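Local structure of endoglucanase (Uncultured bacterium, 3X17) at residues A[244-252]-A[320-331]. The protein probably hydrolyses internal beta-1,4-glucosidic bonds of cellulose, as a glycoside hydrolase family 9 endoglucanase with an N-terminal Ig-like domain. Sequence-based numbering, arbitrary orientation.
Sequences YHKLAGLRW and YPAEDNSGSGPY
Lys246 runs extended into the loop 320-331, where its NZ donates to three oxygens: Ser328 OG at 2.7 Å, Asp324 O at 2.7 Å and Gly329 O at 3.2 Å. Both carbonyls receive it from above their planes. An alanine here would probably leave these oxygens without their shared donor and the loop less firmly drawn together. With CG anti to the backbone N (chi1 174°), the imidazole of His245 reaches across to the loop and donates from NE2 to Pro330 O, 2.8 Å away and almost in the ring plane. The edge of Tyr320 meets one imidazole face through CE1, an edge-to-face pair with planes at 61°. Trp252 lays its indole over 327-328: Gly327 CA makes a CH-pi contact 3.8 Å from the five-membered-ring centroid, and Ser328 N lies over the same face. A water donates to Gly249 O and accepts from Gly327 N. In the second shell, Asp274 hydrogen-bonds His245 ND1, Tyr268 makes a cation-pi contact with Lys246, and Tyr320 OH hydrogen-bonds the backbone O of Asp333, a calcium-site residue. The contact thus fastens strand 243-249, paired between strands 265-271 and 182-183, to the loop from helix 294-312 to helix 337-351 of the (alpha/alpha)6 barrel.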
loop_
_atom_site.group_PDB
_atom_site.type_symbol
_atom_site.label_atom_id
_atom_site.label_comp_id
_atom_site.label_asym_id
_atom_site.label_seq_id
_atom_site.Cartn_x
_atom_site.Cartn_y
_atom_site.Cartn_z
ATOM N N TYR A 244 -6.424 5.550 -21.306
ATOM C CA TYR A 244 -7.529 4.604 -21.111
ATOM C C TYR A 244 -7.599 4.161 -19.666
ATOM O O TYR A 244 -6.597 4.179 -18.941
ATOM C CB TYR A 244 -7.393 3.374 -22.041
ATOM C CG TYR A 244 -7.486 3.726 -23.512
ATOM C CD1 TYR A 244 -8.682 4.191 -24.059
ATOM C CD2 TYR A 244 -6.363 3.665 -24.338
ATOM C CE1 TYR A 244 -8.770 4.547 -25.400
ATOM C CE2 TYR A 244 -6.432 4.018 -25.683
ATOM C CZ TYR A 244 -7.636 4.471 -26.206
ATOM O OH TYR A 244 -7.717 4.852 -27.534
ATOM N N HIS A 245 -8.784 3.741 -19.248
ATOM C CA HIS A 245 -9.073 3.606 -17.834
ATOM C C HIS A 245 -8.571 2.282 -17.294
ATOM O O HIS A 245 -8.067 2.204 -16.184
ATOM C CB HIS A 245 -10.570 3.722 -17.595
ATOM C CG HIS A 245 -10.980 3.463 -16.183
ATOM N ND1 HIS A 245 -10.491 4.201 -15.119
ATOM C CD2 HIS A 245 -11.954 2.669 -15.676
ATOM C CE1 HIS A 245 -11.123 3.843 -14.015
ATOM N NE2 HIS A 245 -11.987 2.888 -14.319
ATOM N N LYS A 246 -8.743 1.224 -18.061
ATOM C CA LYS A 246 -8.465 -0.093 -17.556
ATOM C C LYS A 246 -8.619 -1.084 -18.705
ATOM O O LYS A 246 -9.064 -0.720 -19.812
ATOM C CB LYS A 246 -9.441 -0.445 -16.426
ATOM C CG LYS A 246 -10.906 -0.585 -16.903
ATOM C CD LYS A 246 -11.816 -1.143 -15.835
ATOM C CE LYS A 246 -13.287 -1.015 -16.272
ATOM N NZ LYS A 246 -14.212 -1.782 -15.367
ATOM N N LEU A 247 -8.157 -2.304 -18.455
ATOM C CA LEU A 247 -8.114 -3.335 -19.454
ATOM C C LEU A 247 -8.534 -4.626 -18.803
ATOM O O LEU A 247 -7.906 -5.080 -17.848
ATOM C CB LEU A 247 -6.702 -3.466 -20.011
ATOM C CG LEU A 247 -6.601 -4.199 -21.337
ATOM C CD1 LEU A 247 -5.290 -3.776 -22.028
ATOM C CD2 LEU A 247 -6.690 -5.724 -21.136
ATOM N N ALA A 248 -9.600 -5.230 -19.296
ATOM C CA ALA A 248 -10.104 -6.434 -18.632
ATOM C C ALA A 248 -11.032 -7.208 -19.555
ATOM O O ALA A 248 -11.407 -6.703 -20.604
ATOM C CB ALA A 248 -10.818 -6.079 -17.316
ATOM N N GLY A 249 -11.355 -8.437 -19.164
ATOM C CA GLY A 249 -12.340 -9.259 -19.879
ATOM C C GLY A 249 -13.731 -8.751 -19.578
ATOM O O GLY A 249 -13.914 -7.954 -18.645
ATOM N N LEU A 250 -14.713 -9.187 -20.375
ATOM C CA LEU A 250 -16.128 -8.925 -20.082
ATOM C C LEU A 250 -16.606 -9.725 -18.871
ATOM O O LEU A 250 -17.577 -9.359 -18.226
ATOM C CB LEU A 250 -17.004 -9.234 -21.314
ATOM C CG LEU A 250 -16.684 -8.413 -22.576
ATOM C CD1 LEU A 250 -17.489 -8.896 -23.783
ATOM C CD2 LEU A 250 -16.930 -6.923 -22.333
ATOM N N ARG A 251 -15.899 -10.803 -18.562
ATOM C CA ARG A 251 -16.275 -11.697 -17.467
ATOM C C ARG A 251 -15.141 -11.897 -16.450
ATOM O O ARG A 251 -13.957 -11.867 -16.801
ATOM C CB ARG A 251 -16.724 -13.060 -18.026
ATOM C CG ARG A 251 -18.032 -12.978 -18.864
ATOM C CD ARG A 251 -18.350 -14.285 -19.601
ATOM N NE ARG A 251 -17.251 -14.731 -20.467
ATOM C CZ ARG A 251 -17.035 -14.302 -21.714
ATOM N NH1 ARG A 251 -17.827 -13.379 -22.265
ATOM N NH2 ARG A 251 -16.006 -14.786 -22.407
ATOM N N TRP A 252 -15.524 -12.064 -15.184
ATOM C CA TRP A 252 -14.600 -12.449 -14.134
ATOM C C TRP A 252 -14.184 -13.883 -14.413
ATOM O O TRP A 252 -15.041 -14.753 -14.516
ATOM C CB TRP A 252 -15.281 -12.380 -12.767
ATOM C CG TRP A 252 -15.645 -10.982 -12.323
ATOM C CD1 TRP A 252 -16.871 -10.390 -12.403
ATOM C CD2 TRP A 252 -14.780 -10.032 -11.685
ATOM N NE1 TRP A 252 -16.820 -9.130 -11.863
ATOM C CE2 TRP A 252 -15.547 -8.871 -11.439
ATOM C CE3 TRP A 252 -13.434 -10.051 -11.289
ATOM C CZ2 TRP A 252 -15.020 -7.739 -10.801
ATOM C CZ3 TRP A 252 -12.899 -8.914 -10.669
ATOM C CH2 TRP A 252 -13.706 -7.785 -10.413
ATOM N N TYR A 320 -18.320 6.172 -16.077
ATOM C CA TYR A 320 -18.081 4.806 -15.654
ATOM C C TYR A 320 -19.345 3.960 -15.867
ATOM O O TYR A 320 -20.005 3.570 -14.910
ATOM C CB TYR A 320 -17.626 4.755 -14.184
ATOM C CG TYR A 320 -16.378 5.593 -13.885
ATOM C CD1 TYR A 320 -15.110 5.130 -14.206
ATOM C CD2 TYR A 320 -16.485 6.847 -13.299
ATOM C CE1 TYR A 320 -13.974 5.898 -13.937
ATOM C CE2 TYR A 320 -15.370 7.638 -13.063
ATOM C CZ TYR A 320 -14.115 7.139 -13.330
ATOM O OH TYR A 320 -13.009 7.921 -13.072
ATOM N N PRO A 321 -19.659 3.638 -17.133
ATOM C CA PRO A 321 -20.921 2.937 -17.373
ATOM C C PRO A 321 -20.962 1.642 -16.567
ATOM O O PRO A 321 -19.976 0.900 -16.524
ATOM C CB PRO A 321 -20.881 2.610 -18.873
ATOM C CG PRO A 321 -19.730 3.353 -19.441
ATOM C CD PRO A 321 -18.792 3.686 -18.320
ATOM N N ALA A 322 -22.094 1.375 -15.935
ATOM C CA ALA A 322 -22.224 0.204 -15.079
ATOM C C ALA A 322 -21.869 -1.089 -15.814
ATOM O O ALA A 322 -21.390 -2.056 -15.208
ATOM C CB ALA A 322 -23.673 0.125 -14.477
ATOM N N GLU A 323 -22.084 -1.110 -17.118
ATOM C CA GLU A 323 -21.783 -2.317 -17.889
ATOM C C GLU A 323 -20.287 -2.571 -18.124
ATOM O O GLU A 323 -19.886 -3.688 -18.432
ATOM C CB GLU A 323 -22.564 -2.359 -19.206
ATOM C CG GLU A 323 -22.131 -1.325 -20.227
ATOM C CD GLU A 323 -22.918 -0.015 -20.117
ATOM O OE1 GLU A 323 -23.729 0.130 -19.172
ATOM O OE2 GLU A 323 -22.690 0.880 -20.964
ATOM N N ASP A 324 -19.464 -1.538 -17.984
ATOM C CA ASP A 324 -18.020 -1.708 -18.036
ATOM C C ASP A 324 -17.482 -2.496 -16.822
ATOM O O ASP A 324 -16.304 -2.861 -16.782
ATOM C CB ASP A 324 -17.340 -0.341 -18.097
ATOM C CG ASP A 324 -17.510 0.332 -19.440
ATOM O OD1 ASP A 324 -18.205 -0.239 -20.312
ATOM O OD2 ASP A 324 -16.931 1.434 -19.621
ATOM N N ASN A 325 -18.340 -2.734 -15.832
ATOM C CA ASN A 325 -17.939 -3.496 -14.646
ATOM C C ASN A 325 -18.244 -4.975 -14.675
ATOM O O ASN A 325 -18.181 -5.623 -13.641
ATOM C CB ASN A 325 -18.541 -2.876 -13.382
ATOM C CG ASN A 325 -18.240 -1.409 -13.283
ATOM O OD1 ASN A 325 -19.068 -0.629 -12.819
ATOM N ND2 ASN A 325 -17.122 -0.999 -13.879
ATOM N N SER A 326 -18.587 -5.516 -15.843
ATOM C CA SER A 326 -19.053 -6.905 -15.915
ATOM C C SER A 326 -17.947 -7.919 -15.601
ATOM O O SER A 326 -18.243 -9.056 -15.264
ATOM C CB SER A 326 -19.666 -7.211 -17.286
ATOM O OG SER A 326 -18.662 -7.197 -18.302
ATOM N N GLY A 327 -16.676 -7.527 -15.731
ATOM C CA GLY A 327 -15.577 -8.456 -15.429
ATOM C C GLY A 327 -14.381 -7.844 -14.711
ATOM O O GLY A 327 -13.255 -8.360 -14.776
ATOM N N SER A 328 -14.619 -6.719 -14.063
ATOM C CA SER A 328 -13.555 -5.938 -13.440
ATOM C C SER A 328 -14.206 -4.890 -12.546
ATOM O O SER A 328 -15.421 -4.615 -12.663
ATOM C CB SER A 328 -12.648 -5.281 -14.493
ATOM O OG SER A 328 -13.332 -4.322 -15.268
ATOM N N GLY A 329 -13.427 -4.353 -11.609
ATOM C CA GLY A 329 -13.953 -3.344 -10.684
ATOM C C GLY A 329 -14.002 -1.980 -11.341
ATOM O O GLY A 329 -13.325 -1.752 -12.341
ATOM N N PRO A 330 -14.804 -1.052 -10.783
ATOM C CA PRO A 330 -15.025 0.253 -11.432
ATOM C C PRO A 330 -13.887 1.282 -11.292
ATOM O O PRO A 330 -13.649 2.076 -12.211
ATOM C CB PRO A 330 -16.302 0.774 -10.744
ATOM C CG PRO A 330 -16.332 0.068 -9.424
ATOM C CD PRO A 330 -15.733 -1.294 -9.666
ATOM N N TYR A 331 -13.239 1.324 -10.128
ATOM C CA TYR A 331 -12.382 2.464 -9.754
ATOM C C TYR A 331 -12.983 3.761 -10.266
ATOM O O TYR A 331 -12.332 4.528 -10.990
ATOM C CB TYR A 331 -10.925 2.291 -10.250
ATOM C CG TYR A 331 -10.185 1.195 -9.509
ATOM C CD1 TYR A 331 -10.070 1.227 -8.120
ATOM C CD2 TYR A 331 -9.717 0.060 -10.174
ATOM C CE1 TYR A 331 -9.469 0.178 -7.415
ATOM C CE2 TYR A 331 -9.084 -1.000 -9.474
ATOM C CZ TYR A 331 -8.971 -0.933 -8.098
ATOM O OH TYR A 331 -8.355 -1.954 -7.379
HETATM O O HOH W 1 -11.945 -9.960 -16.612
HETATM O O HOH W 2 -14.933 -5.758 -17.322
HETATM O O HOH W 3 -18.450 -12.245 -14.748
#